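Local coordinates for cell envelope-related transcriptional attenuator domain-containing protein (Eubacterium siraeum, PDB 4OBM) that is of uncharacterised function but belongs to the LytR-CpsA-Psr family, whose members probably act in cell-envelope assembly, at residues K36-Y41 with Y97-K102. Residues are numbered along the deposited sequence; the frame is centred on the assembly and turned at random.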
# COMPACT_ATOMS: atom_id res chain seq x y z
N LYS A 36 14.47 11.49 -7.71
CA LYS A 36 14.99 10.41 -6.88
C LYS A 36 14.24 9.09 -7.02
O LYS A 36 13.06 9.05 -7.36
CB LYS A 36 15.00 10.82 -5.40
CG LYS A 36 16.10 11.79 -5.06
CD LYS A 36 15.71 12.75 -3.97
CE LYS A 36 16.69 13.88 -3.82
NZ LYS A 36 16.78 14.76 -5.04
N THR A 37 14.97 8.00 -6.74
CA THR A 37 14.49 6.63 -6.72
C THR A 37 13.60 6.45 -5.52
O THR A 37 13.98 6.91 -4.44
CB THR A 37 15.70 5.67 -6.63
OG1 THR A 37 16.77 6.17 -7.43
CG2 THR A 37 15.35 4.24 -6.98
N PRO A 38 12.45 5.75 -5.64
CA PRO A 38 11.61 5.53 -4.44
C PRO A 38 12.35 4.82 -3.30
O PRO A 38 13.20 3.94 -3.54
CB PRO A 38 10.46 4.66 -4.97
CG PRO A 38 10.40 4.96 -6.40
CD PRO A 38 11.82 5.16 -6.84
N ASP A 39 12.04 5.24 -2.05
CA ASP A 39 12.58 4.66 -0.82
C ASP A 39 11.60 3.72 -0.14
O ASP A 39 12.01 2.91 0.69
CB ASP A 39 12.96 5.77 0.19
CG ASP A 39 14.39 6.24 0.08
OD1 ASP A 39 15.31 5.38 0.18
OD2 ASP A 39 14.60 7.47 -0.10
N LYS A 40 10.29 3.85 -0.44
CA LYS A 40 9.27 3.01 0.20
C LYS A 40 8.47 2.26 -0.82
O LYS A 40 8.27 2.75 -1.94
CB LYS A 40 8.37 3.81 1.15
CG LYS A 40 9.12 4.12 2.43
CD LYS A 40 8.35 4.97 3.39
CE LYS A 40 9.27 5.58 4.42
NZ LYS A 40 9.98 4.56 5.24
N TYR A 41 8.12 1.02 -0.49
CA TYR A 41 7.44 0.10 -1.40
C TYR A 41 6.37 -0.65 -0.65
O TYR A 41 6.61 -1.13 0.45
CB TYR A 41 8.46 -0.89 -2.03
CG TYR A 41 9.55 -0.21 -2.82
CD1 TYR A 41 10.71 0.24 -2.20
CD2 TYR A 41 9.41 0.03 -4.18
CE1 TYR A 41 11.69 0.94 -2.90
CE2 TYR A 41 10.39 0.71 -4.90
CZ TYR A 41 11.54 1.15 -4.26
OH TYR A 41 12.50 1.84 -4.95
N TYR A 97 0.73 0.64 -10.88
CA TYR A 97 1.52 1.24 -9.81
C TYR A 97 1.24 2.72 -9.68
O TYR A 97 0.76 3.33 -10.63
CB TYR A 97 3.03 1.02 -10.07
CG TYR A 97 3.54 1.67 -11.34
CD1 TYR A 97 3.92 3.02 -11.35
CD2 TYR A 97 3.70 0.94 -12.51
CE1 TYR A 97 4.36 3.63 -12.52
CE2 TYR A 97 4.16 1.54 -13.68
CZ TYR A 97 4.50 2.88 -13.67
OH TYR A 97 4.96 3.45 -14.84
N ILE A 98 1.59 3.29 -8.51
CA ILE A 98 1.55 4.73 -8.25
C ILE A 98 2.87 5.12 -7.59
O ILE A 98 3.18 4.62 -6.51
CB ILE A 98 0.34 5.25 -7.39
CG1 ILE A 98 -1.04 4.76 -7.92
CG2 ILE A 98 0.38 6.80 -7.25
CD1 ILE A 98 -2.14 4.87 -6.90
N ARG A 99 3.64 6.01 -8.21
CA ARG A 99 4.84 6.50 -7.54
C ARG A 99 4.52 7.88 -7.02
O ARG A 99 4.30 8.81 -7.80
CB ARG A 99 6.10 6.52 -8.43
CG ARG A 99 7.28 7.22 -7.73
CD ARG A 99 8.41 7.56 -8.68
NE ARG A 99 8.95 6.34 -9.26
CZ ARG A 99 10.07 6.25 -9.95
NH1 ARG A 99 10.82 7.33 -10.15
NH2 ARG A 99 10.46 5.09 -10.44
N PHE A 100 4.44 7.99 -5.69
CA PHE A 100 4.18 9.25 -5.02
C PHE A 100 5.47 9.99 -4.81
O PHE A 100 6.53 9.37 -4.83
CB PHE A 100 3.51 9.01 -3.65
CG PHE A 100 2.09 8.51 -3.70
CD1 PHE A 100 1.04 9.39 -3.92
CD2 PHE A 100 1.80 7.16 -3.50
CE1 PHE A 100 -0.28 8.93 -3.98
CE2 PHE A 100 0.49 6.70 -3.55
CZ PHE A 100 -0.54 7.59 -3.78
N THR A 101 5.38 11.30 -4.58
CA THR A 101 6.52 12.11 -4.15
C THR A 101 6.15 12.67 -2.78
O THR A 101 5.00 12.52 -2.35
CB THR A 101 6.85 13.20 -5.16
OG1 THR A 101 5.76 14.11 -5.16
CG2 THR A 101 7.17 12.64 -6.58
N LYS A 102 7.08 13.39 -2.11
CA LYS A 102 6.72 14.00 -0.82
C LYS A 102 5.49 14.89 -1.02
O LYS A 102 4.54 14.82 -0.23
CB LYS A 102 7.90 14.80 -0.22
CG LYS A 102 7.52 15.68 0.96
CD LYS A 102 8.71 16.32 1.57
CE LYS A 102 8.30 17.22 2.72
NZ LYS A 102 9.48 17.71 3.47
O HOH W 1 10.90 9.89 -9.01
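At one end of the central mixed sheet, the loop leading into strand 40-47 meets strand 94-100 through Pro38 and Arg99, across the intervening strand 24-30, whose Thr29 touches both side chains. The proline ring lies over one face of the Arg99 guanidinium: Pro38 CD stands 3.7 Å from Arg99 CZ, above the centre of the group, while Pro38 CG comes to 3.5 Å from Arg99 NE. The aliphatic part of the arginine leaves its strand with CG anti to the backbone N (chi1 173°), and a bend at chi3 (-62°) turns the planar head across the pyrrolidine ring. Arg99 NE forms a salt bridge with Glu79 of helix 70-90, which holds the head over the ring; Pro38 also packs on Glu79. At the guanidinium edge, a water in its plane accepts from Arg99 NH1 (2.8 Å) and donates to Lys36 O (2.8 Å), bridging a pair that lies 4.0 Å apart. Lys36 O is also hydrogen-bonded to Ser31. Just past the proline, Asp39 and Lys40 pair with the single residue Leu30, a classic beta bulge where strand 40-47 begins. The Pro38-Arg99 pair thus links this loop to strand 94-100 over strand 24-30, on the side of the mixed sheet that packs against helix 70-90 in the alpha/beta fold of the LytR-CpsA-Psr family.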